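Local coordinates for maltose/maltodextrin-binding protein (Thermus thermophilus, PDB 2GH9) that binds maltotriose and probably related maltodextrins, as a periplasmic solute-binding protein, at residues A[17-20]-A[21-24]; A[282-285]-A[286-290]. All coordinates share one frame; numbering follows the deposited sequence.

Interaction 1. Residues A[17-20]-A[21-24]; sequences LKEQ and ARTF
Thr23 and Arg22 fold back onto Glu19 and Lys18, one helical turn earlier, in helix 11-26, the helix of the beta-alpha-beta unit formed with strands 3-7 and 32-36. The Arg22 chain starts out beside its own backbone N and bends at chi3 (-59°), which swings the guanidinium back along the helix. One face of this flat group lies over the backbone: Glu19 CA sits 3.6 Å above its plane and Lys18 O 3.9 Å, both displaced toward the rim. Arg22 NH2 lies alongside Glu19 CB at 3.8 Å, while the aliphatic CG of Arg22 passes 3.5 Å from Lys18 O. The Glu19 chain is extended beyond CG, and its OE1 remains 5.6 Å from Arg22 NH2: the opposite charges are near each other but not in contact, and no salt bridge forms.

On the inward side, Ala21 CB fits closely against the backbone and rests on Val32 and Val34, while Leu17 reaches Val5, Thr7 and Val34. The turn is thus split between a charged outer surface and an apolar face laid on the sheet.

Glu19 O is gripped twice by Thr23. With chi1 at -58°, the hydroxyl stands next to the backbone N of its own residue and adds a second bond to the same oxygen. Thr23 N supplies the regular helical bond to Glu19 O at 2.9 Å, whereas Thr23 OG1 donates to Glu19 O at 3.1 Å from above the carbonyl plane, 40° out of it.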
# COMPACT_ATOMS: atom_id res chain seq x y z
N LEU A 17 14.01 -2.93 11.90
CA LEU A 17 14.69 -1.71 11.50
C LEU A 17 15.64 -1.18 12.60
O LEU A 17 16.76 -0.73 12.30
CB LEU A 17 13.68 -0.61 11.09
CG LEU A 17 14.31 0.71 10.62
CD1 LEU A 17 15.44 0.45 9.64
CD2 LEU A 17 13.28 1.69 10.05
N LYS A 18 15.19 -1.25 13.86
CA LYS A 18 16.00 -0.83 15.00
C LYS A 18 17.25 -1.70 15.15
O LYS A 18 18.33 -1.18 15.42
CB LYS A 18 15.17 -0.84 16.31
CG LYS A 18 14.14 0.27 16.42
CD LYS A 18 13.70 0.49 17.88
CE LYS A 18 12.73 1.62 18.03
NZ LYS A 18 13.30 2.93 17.58
N GLU A 19 17.08 -3.01 14.94
CA GLU A 19 18.19 -3.97 14.97
C GLU A 19 19.21 -3.68 13.88
O GLU A 19 20.41 -3.69 14.15
CB GLU A 19 17.70 -5.42 14.81
CG GLU A 19 18.87 -6.44 14.81
CD GLU A 19 18.48 -7.84 14.41
OE1 GLU A 19 17.27 -8.14 14.27
OE2 GLU A 19 19.42 -8.66 14.21
N GLN A 20 18.73 -3.47 12.65
CA GLN A 20 19.64 -3.15 11.55
C GLN A 20 20.40 -1.85 11.82
O GLN A 20 21.56 -1.70 11.41
CB GLN A 20 18.90 -3.07 10.20
CG GLN A 20 18.04 -4.29 9.83
CD GLN A 20 18.51 -5.61 10.44
OE1 GLN A 20 17.76 -6.30 11.15
NE2 GLN A 20 19.76 -5.97 10.17
N ALA A 21 19.75 -0.91 12.51
CA ALA A 21 20.38 0.37 12.85
C ALA A 21 21.49 0.16 13.89
O ALA A 21 22.56 0.78 13.80
CB ALA A 21 19.34 1.36 13.38
N ARG A 22 21.22 -0.71 14.87
CA ARG A 22 22.22 -1.07 15.88
C ARG A 22 23.42 -1.75 15.21
O ARG A 22 24.56 -1.33 15.38
CB ARG A 22 21.59 -1.96 16.98
CG ARG A 22 20.71 -1.19 17.97
CD ARG A 22 20.44 -2.00 19.23
NE ARG A 22 19.78 -3.26 18.91
CZ ARG A 22 18.46 -3.44 18.84
NH1 ARG A 22 17.61 -2.44 19.08
NH2 ARG A 22 17.98 -4.64 18.53
N THR A 23 23.14 -2.79 14.42
CA THR A 23 24.16 -3.50 13.66
C THR A 23 25.04 -2.58 12.77
O THR A 23 26.25 -2.78 12.70
CB THR A 23 23.53 -4.60 12.80
OG1 THR A 23 22.83 -5.51 13.66
CG2 THR A 23 24.58 -5.36 12.04
N PHE A 24 24.44 -1.58 12.11
CA PHE A 24 25.20 -0.62 11.30
C PHE A 24 26.12 0.26 12.13
O PHE A 24 27.17 0.67 11.65
CB PHE A 24 24.28 0.29 10.47
CG PHE A 24 24.99 1.08 9.42
CD1 PHE A 24 25.43 0.47 8.25
CD2 PHE A 24 25.20 2.45 9.58
CE1 PHE A 24 26.08 1.22 7.25
CE2 PHE A 24 25.85 3.19 8.59
CZ PHE A 24 26.28 2.58 7.43

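Interaction 2. Residues A[282-285]-A[286-290]; sequences QAVN and FAKTL
Lys288 CG turns anti to its carbonyl carbon (chi1 -67°) and Val284 CG1 anti to its backbone N (chi1 173°), and these two choices bring the side chains together one turn apart. They cross obliquely, touching where Lys288 CD meets Val284 CG1 at 3.8 Å. The lysine methylenes also lie against the backbone, Lys288 CG being 3.3 Å from Val284 O, the oxygen that accepts the Lys288 N-H. Beyond this apolar stem the chain bends at chi3, and the ammonium leaves the turn to bond to Tyr82 O; Val284 touches Tyr82 as well, so both side chains lean on one neighbour.

Thr289 sets its methyl and hydroxyl to different tasks. Its CG2 packs 3.4 Å from Asn285 O, which also takes the Thr289 N-H at 3.2 Å. Thr289 OG1, with chi1 at 66°, is placed between the backbone N and the carbonyl carbon, from where it donates to Phe286 O in the carbonyl plane, on a lone pair; the modelled 2.5 Å is unusually short, and its exact value is doubtful. The backbone N atoms of Thr289 and Leu290 make only weak bonds to that oxygen. A valine in place of Thr289 would probably leave Phe286 O without its hydroxyl donor, dependent on those weak backbone bonds.

The Phe286 ring is buried against Leu58, Ile3 and Val5, one face carrying Leu290 CG at 4.2 Å, offset toward the rim. With Ala283, Ala287 and Leu290 it lies against strand 58-63, forming the apolar side of an amphipathic helix packed on the mixed sheet of a periplasmic solute-binding protein.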
# COMPACT_ATOMS: atom_id res chain seq x y z
N GLN A 282 27.16 7.72 4.29
CA GLN A 282 26.72 6.77 5.33
C GLN A 282 25.25 6.39 5.20
O GLN A 282 24.91 5.23 5.35
CB GLN A 282 26.98 7.32 6.74
CG GLN A 282 28.29 6.81 7.36
CD GLN A 282 29.49 7.16 6.52
OE1 GLN A 282 29.69 8.33 6.19
NE2 GLN A 282 30.28 6.16 6.15
N ALA A 283 24.41 7.39 4.91
CA ALA A 283 22.99 7.17 4.59
C ALA A 283 22.81 6.16 3.46
O ALA A 283 22.02 5.23 3.56
CB ALA A 283 22.33 8.50 4.21
N VAL A 284 23.55 6.33 2.36
CA VAL A 284 23.51 5.37 1.26
C VAL A 284 24.01 3.98 1.66
O VAL A 284 23.37 2.97 1.35
CB VAL A 284 24.29 5.89 0.01
CG1 VAL A 284 24.37 4.81 -1.06
CG2 VAL A 284 23.64 7.14 -0.55
N ASN A 285 25.14 3.92 2.38
CA ASN A 285 25.67 2.63 2.81
C ASN A 285 24.66 1.93 3.70
O ASN A 285 24.43 0.75 3.55
CB ASN A 285 27.00 2.79 3.56
CG ASN A 285 28.19 2.97 2.63
OD1 ASN A 285 28.17 2.54 1.48
ND2 ASN A 285 29.23 3.61 3.14
N PHE A 286 24.02 2.67 4.61
CA PHE A 286 23.06 2.05 5.52
C PHE A 286 21.84 1.54 4.76
O PHE A 286 21.38 0.43 5.00
CB PHE A 286 22.63 3.03 6.61
CG PHE A 286 21.56 2.48 7.51
CD1 PHE A 286 21.76 1.28 8.20
CD2 PHE A 286 20.36 3.15 7.68
CE1 PHE A 286 20.78 0.76 9.04
CE2 PHE A 286 19.36 2.63 8.52
CZ PHE A 286 19.58 1.43 9.20
N ALA A 287 21.33 2.35 3.83
CA ALA A 287 20.23 1.93 2.96
C ALA A 287 20.55 0.62 2.24
O ALA A 287 19.69 -0.27 2.15
CB ALA A 287 19.89 3.03 1.96
N LYS A 288 21.78 0.48 1.75
CA LYS A 288 22.17 -0.70 1.00
C LYS A 288 22.19 -1.93 1.91
O LYS A 288 21.83 -3.00 1.46
CB LYS A 288 23.50 -0.49 0.24
CG LYS A 288 23.39 0.55 -0.89
CD LYS A 288 24.73 1.07 -1.39
CE LYS A 288 25.51 -0.00 -2.14
NZ LYS A 288 26.64 0.59 -2.94
N THR A 289 22.54 -1.76 3.19
CA THR A 289 22.50 -2.90 4.14
C THR A 289 21.09 -3.46 4.31
O THR A 289 20.93 -4.65 4.54
CB THR A 289 23.08 -2.56 5.56
OG1 THR A 289 22.24 -1.59 6.25
CG2 THR A 289 24.53 -2.05 5.46
N LEU A 290 20.07 -2.61 4.18
CA LEU A 290 18.69 -3.00 4.46
C LEU A 290 18.06 -3.85 3.36
O LEU A 290 17.08 -4.55 3.60
CB LEU A 290 17.82 -1.73 4.72
CG LEU A 290 18.21 -0.74 5.83
CD1 LEU A 290 17.28 0.51 5.84
CD2 LEU A 290 18.24 -1.41 7.23

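How the interactions relate
Interaction 1 comes first along the chain, on helix 11-26; interaction 2 follows far later, on helix 280-290, with centres about 11 Å apart. The two helices pack side by side against the large mixed sheet, and both touch strand 3-7. They also touch each other: the rings of Phe24 and Phe286 meet with their planes at about 55°, Phe24 CG lying 3.5 Å from Phe286 CD1, and Gln20 CB packs on Leu290 CD2. Residues remote in sequence thus contribute to one domain core, consistent with periplasmic binding proteins whose domains are built from separate chain segments. The Leu17 side chain lies about 10 Å from a bound glucose unit, not in contact with the sugar.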